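PDB 3TM8: HD-GYP domain-containing protein from Bdellovibrio bacteriovorus, which is an unconventional member of the HD-GYP class of cyclic-di-GMP phosphodiesterases, carries two iron ions, and probably acts in signalling. Local coordinates for residues V24-V28 and S29-G33; K65-D69 and K70-K74. One frame throughout, in Å; residues are numbered along the deposited sequence.

Contact 1: V24-V28 and S29-G33. With DMS (dimethyl sulfoxide), chain G.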
loop_
_atom_site.group_PDB
_atom_site.type_symbol
_atom_site.label_atom_id
_atom_site.label_comp_id
_atom_site.label_asym_id
_atom_site.label_seq_id
_atom_site.Cartn_x
_atom_site.Cartn_y
_atom_site.Cartn_z
ATOM N N VAL A 24 -3.567 12.344 21.268
ATOM C CA VAL A 24 -3.208 12.580 19.875
ATOM C C VAL A 24 -3.364 11.277 19.109
ATOM O O VAL A 24 -3.187 10.191 19.667
ATOM C CB VAL A 24 -1.774 13.146 19.736
ATOM C CG1 VAL A 24 -0.765 12.172 20.288
ATOM C CG2 VAL A 24 -1.460 13.494 18.288
ATOM N N SER A 25 -3.715 11.386 17.832
ATOM C CA SER A 25 -3.924 10.194 17.029
ATOM C C SER A 25 -2.613 9.643 16.476
ATOM O O SER A 25 -1.660 10.380 16.206
ATOM C CB SER A 25 -4.918 10.462 15.896
ATOM O OG SER A 25 -4.348 11.294 14.910
ATOM N N ILE A 26 -2.584 8.326 16.346
ATOM C CA ILE A 26 -1.501 7.618 15.678
ATOM C C ILE A 26 -2.130 6.634 14.694
ATOM O O ILE A 26 -3.267 6.204 14.879
ATOM C CB ILE A 26 -0.571 6.879 16.680
ATOM C CG1 ILE A 26 -1.336 5.810 17.469
ATOM C CG2 ILE A 26 0.135 7.873 17.603
ATOM C CD1 ILE A 26 -0.414 4.804 18.150
ATOM N N ARG A 27 -1.399 6.279 13.646
ATOM C CA ARG A 27 -1.895 5.289 12.700
ATOM C C ARG A 27 -1.470 3.905 13.153
ATOM O O ARG A 27 -0.323 3.674 13.520
ATOM C CB ARG A 27 -1.414 5.595 11.282
ATOM C CG ARG A 27 -1.853 6.970 10.825
ATOM C CD ARG A 27 -1.732 7.176 9.316
ATOM N NE ARG A 27 -2.052 8.559 9.007
ATOM C CZ ARG A 27 -1.180 9.556 9.086
ATOM N NH1 ARG A 27 0.090 9.304 9.395
ATOM N NH2 ARG A 27 -1.571 10.801 8.837
ATOM N N VAL A 28 -2.411 2.973 13.132
ATOM C CA VAL A 28 -2.163 1.665 13.713
ATOM C C VAL A 28 -1.063 0.886 12.992
ATOM O O VAL A 28 -0.409 0.041 13.594
ATOM C CB VAL A 28 -3.475 0.857 13.815
ATOM C CG1 VAL A 28 -3.208 -0.581 14.240
ATOM C CG2 VAL A 28 -4.422 1.550 14.796
ATOM N N SER A 29 -0.838 1.185 11.714
ATOM C CA SER A 29 0.208 0.473 10.985
ATOM C C SER A 29 1.618 0.798 11.481
ATOM O O SER A 29 2.571 0.164 11.049
ATOM C CB SER A 29 0.108 0.729 9.485
ATOM O OG SER A 29 0.366 2.084 9.204
ATOM N N THR A 30 1.747 1.780 12.373
ATOM C CA THR A 30 3.033 2.096 12.987
ATOM C C THR A 30 3.345 1.244 14.219
ATOM O O THR A 30 4.409 1.399 14.810
ATOM C CB THR A 30 3.155 3.591 13.372
ATOM O OG1 THR A 30 2.212 3.914 14.397
ATOM C CG2 THR A 30 2.954 4.495 12.162
ATOM N N LEU A 31 2.414 0.380 14.629
ATOM C CA LEU A 31 2.619 -0.477 15.800
ATOM C C LEU A 31 2.989 -1.873 15.322
ATOM O O LEU A 31 2.118 -2.679 14.986
ATOM C CB LEU A 31 1.365 -0.500 16.684
ATOM C CG LEU A 31 0.976 0.883 17.215
ATOM C CD1 LEU A 31 -0.390 0.812 17.902
ATOM C CD2 LEU A 31 2.039 1.448 18.166
ATOM N N ARG A 32 4.291 -2.134 15.236
ATOM C CA ARG A 32 4.781 -3.351 14.609
ATOM C C ARG A 32 6.068 -3.788 15.280
ATOM O O ARG A 32 6.762 -2.976 15.896
ATOM C CB ARG A 32 5.074 -3.120 13.115
ATOM C CG ARG A 32 3.872 -2.748 12.247
ATOM C CD ARG A 32 2.928 -3.936 12.001
ATOM N NE ARG A 32 1.738 -3.542 11.235
ATOM C CZ ARG A 32 1.647 -3.540 9.906
ATOM N NH1 ARG A 32 2.653 -3.964 9.157
ATOM N NH2 ARG A 32 0.530 -3.138 9.318
ATOM N N GLY A 33 6.394 -5.066 15.142
ATOM C CA GLY A 33 7.677 -5.566 15.588
ATOM C C GLY A 33 7.776 -5.781 17.082
ATOM O O GLY A 33 6.803 -5.615 17.829
HETATM S S DMS G . -2.748 -3.056 11.695
HETATM O O DMS G . -1.816 -2.046 10.552
HETATM C C1 DMS G . -4.323 -3.397 10.868
HETATM C C2 DMS G . -2.082 -4.738 11.788
HETATM O O HOH W 1 -0.046 -2.659 13.261
#
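Thr30 folds back on the carbonyl of Arg27, where strand 23-27 ends and a short 3-10 turn begins. Two donors of Thr30 grip Arg27 O. The hydroxyl OG1 lies 2.7 Å from Arg27 O and meets it nearly head-on, with a C=O...O angle of 164°. With OG1 between its own backbone N and carbonyl carbon (chi1 65°), the hydroxyl faces Arg27 O. The backbone N of Thr30 reaches the same oxygen from above the carbonyl plane. OG1 is also hydrogen-bonded to Tyr85 of helix 82-97. The next turn bond runs from Leu31 N to Val28 O at 3.0 Å.

The packed side of the contact is apolar. Ile26 CD1 touches Leu31 CD1 at 4.0 Å, and the two side chains cross at about a right angle. Tyr85 and Tyr88 of helix 82-97 border this pair.

The other side is polar. A water and a dimethyl sulfoxide lie between the turn and Arg32, whose NH1 is held by Asp110 and Gln113 of helix 105-125. The water donates to Val28 O and Leu31 O and accepts from Arg32 NE, so it ties the turn to the arginine. The dimethyl sulfoxide, probably from the crystallisation liquor, has its oxygen 3.3 Å from Ser29 CA. That oxygen lies at the edge of the Arg32 guanidinium, in plane, and takes a nearly straight bond from Arg32 NH2 at 2.9 Å.

Contact 2: K65-D69 and K70-K74; sequences KRLKD and KKLRK
Lys70 turns its side chain back over the end of a 3-10 turn, in the surface loop that leads into strand 74-78. The polar contacts centre on its ammonium group. Lys70 NZ donates to Lys68 O at 2.8 Å, nearly in line with that C=O. It also donates to Lys65 O at 3.1 Å, tilted 17° from the carbonyl plane. Lys65 O has a second donor, the backbone N of Lys68, which closes the 3-10 turn. The Lys70 chain is near extended until it bends at its last torsion (chi4 52°), and this swings NZ in between the two carbonyls. Their partial negative charge would favour the ammonium form. The methylene chain lies against carbonyl oxygens, with Lys70 CD 3.3 Å from Arg66 O, which also bonds to the hydroxyl of Tyr52 in strand 48-53. The lysine packs on Tyr52 as well.

Charge pairing stays within 65-69. There Lys68 NZ and Asp69 OD2 form a long salt bridge of 3.5 Å, a weak hydrogen bond.

The apolar contact is between two leucines. Leu67 CD2 meets Leu72 CD1 at 4.1 Å, with the side chains crossing at about a right angle. Leu72 also touches Val28.

A water joins the backbones across the bend. It accepts from Lys70 N and Leu72 N, and it donates to Leu67 O at 2.8 Å.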
loop_
_atom_site.group_PDB
_atom_site.type_symbol
_atom_site.label_atom_id
_atom_site.label_comp_id
_atom_site.label_asym_id
_atom_site.label_seq_id
_atom_site.Cartn_x
_atom_site.Cartn_y
_atom_site.Cartn_z
ATOM N N LYS A 65 -1.788 -10.138 15.880
ATOM C CA LYS A 65 -3.216 -10.431 15.758
ATOM C C LYS A 65 -4.081 -9.476 16.583
ATOM O O LYS A 65 -5.240 -9.229 16.252
ATOM C CB LYS A 65 -3.499 -11.884 16.140
ATOM C CG LYS A 65 -2.870 -12.892 15.198
ATOM C CD LYS A 65 -3.068 -14.308 15.707
ATOM C CE LYS A 65 -2.274 -15.308 14.881
ATOM N NZ LYS A 65 -2.304 -16.666 15.487
ATOM N N ARG A 66 -3.510 -8.935 17.652
ATOM C CA ARG A 66 -4.212 -7.953 18.471
ATOM C C ARG A 66 -4.611 -6.711 17.670
ATOM O O ARG A 66 -5.478 -5.946 18.094
ATOM C CB ARG A 66 -3.347 -7.529 19.661
ATOM C CG ARG A 66 -2.876 -8.666 20.556
ATOM C CD ARG A 66 -2.146 -8.118 21.773
ATOM N NE ARG A 66 -3.054 -7.381 22.648
ATOM C CZ ARG A 66 -2.689 -6.410 23.478
ATOM N NH1 ARG A 66 -1.418 -6.034 23.558
ATOM N NH2 ARG A 66 -3.602 -5.809 24.229
ATOM N N LEU A 67 -3.963 -6.502 16.527
ATOM C CA LEU A 67 -4.208 -5.320 15.713
ATOM C C LEU A 67 -4.818 -5.662 14.355
ATOM O O LEU A 67 -5.012 -4.774 13.529
ATOM C CB LEU A 67 -2.906 -4.536 15.511
ATOM C CG LEU A 67 -2.281 -4.059 16.822
ATOM C CD1 LEU A 67 -0.947 -3.352 16.573
ATOM C CD2 LEU A 67 -3.252 -3.159 17.585
ATOM N N LYS A 68 -5.111 -6.942 14.139
ATOM C CA LYS A 68 -5.633 -7.421 12.858
ATOM C C LYS A 68 -7.122 -7.750 12.916
ATOM O O LYS A 68 -7.650 -8.100 13.968
ATOM C CB LYS A 68 -4.850 -8.659 12.408
ATOM C CG LYS A 68 -3.417 -8.361 11.982
ATOM C CD LYS A 68 -2.591 -9.624 11.777
ATOM C CE LYS A 68 -3.117 -10.474 10.631
ATOM N NZ LYS A 68 -4.190 -11.415 11.056
ATOM N N ASP A 69 -7.791 -7.649 11.770
ATOM C CA ASP A 69 -9.193 -8.058 11.634
ATOM C C ASP A 69 -10.156 -7.214 12.464
ATOM O O ASP A 69 -11.272 -7.649 12.754
ATOM C CB ASP A 69 -9.375 -9.533 12.014
ATOM C CG ASP A 69 -8.542 -10.455 11.173
ATOM O OD1 ASP A 69 -8.870 -10.621 9.979
ATOM O OD2 ASP A 69 -7.563 -11.018 11.707
ATOM N N LYS A 70 -9.732 -6.007 12.823
ATOM C CA LYS A 70 -10.510 -5.161 13.721
ATOM C C LYS A 70 -10.815 -3.801 13.094
ATOM O O LYS A 70 -11.320 -2.908 13.763
ATOM C CB LYS A 70 -9.750 -5.001 15.037
ATOM C CG LYS A 70 -9.638 -6.322 15.826
ATOM C CD LYS A 70 -8.397 -6.340 16.700
ATOM C CE LYS A 70 -8.221 -7.647 17.456
ATOM N NZ LYS A 70 -8.278 -8.879 16.620
ATOM N N LYS A 71 -10.514 -3.661 11.803
ATOM C CA LYS A 71 -10.731 -2.410 11.073
ATOM C C LYS A 71 -10.090 -1.210 11.769
ATOM O O LYS A 71 -10.606 -0.093 11.713
ATOM C CB LYS A 71 -12.227 -2.161 10.835
ATOM C CG LYS A 71 -12.932 -3.265 10.064
ATOM C CD LYS A 71 -14.442 -3.072 10.091
ATOM C CE LYS A 71 -15.177 -4.324 9.633
ATOM N NZ LYS A 71 -16.660 -4.153 9.676
ATOM N N LEU A 72 -8.951 -1.441 12.415
ATOM C CA LEU A 72 -8.249 -0.378 13.114
ATOM C C LEU A 72 -7.497 0.491 12.114
ATOM O O LEU A 72 -6.759 -0.006 11.257
ATOM C CB LEU A 72 -7.287 -0.959 14.144
ATOM C CG LEU A 72 -7.976 -1.597 15.348
ATOM C CD1 LEU A 72 -6.975 -2.442 16.126
ATOM C CD2 LEU A 72 -8.611 -0.530 16.236
ATOM N N ARG A 73 -7.717 1.790 12.202
ATOM C CA ARG A 73 -7.021 2.740 11.353
ATOM C C ARG A 73 -6.239 3.711 12.236
ATOM O O ARG A 73 -5.017 3.772 12.160
ATOM C CB ARG A 73 -8.009 3.508 10.479
ATOM C CG ARG A 73 -8.893 2.630 9.618
ATOM C CD ARG A 73 -9.869 3.472 8.813
ATOM N NE ARG A 73 -10.896 2.653 8.182
ATOM C CZ ARG A 73 -12.078 3.114 7.782
ATOM N NH1 ARG A 73 -12.391 4.396 7.952
ATOM N NH2 ARG A 73 -12.951 2.289 7.222
ATOM N N LYS A 74 -6.948 4.469 13.071
ATOM C CA LYS A 74 -6.312 5.361 14.031
ATOM C C LYS A 74 -6.555 4.854 15.437
ATOM O O LYS A 74 -7.647 4.373 15.768
ATOM C CB LYS A 74 -6.877 6.783 13.942
ATOM C CG LYS A 74 -6.706 7.483 12.609
ATOM C CD LYS A 74 -5.312 8.030 12.429
ATOM C CE LYS A 74 -5.246 8.894 11.180
ATOM N NZ LYS A 74 -5.848 8.181 10.018
HETATM O O HOH W 2 -7.503 -4.214 12.440
#

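Contact 1 comes first along the chain and closes before contact 2 opens. Their centres are about 10 Å apart, on the same side of the chain's centre. Strand 23-27 of contact 1 pairs antiparallel with strand 74-78, which contact 2 leads into. Where the two contacts meet, Val28 N probably donates to Arg73 O at 2.9 Å. Packing continues the junction: Val28 CG2, in the conformer given, lies on Leu72 CB, and Leu67 CD1 approaches Leu31 O. Contact 1 is buried, while contact 2 is mostly at the surface. Both belong to the N-terminal part of the protein, away from the two iron sites, and contribute no ligand to them.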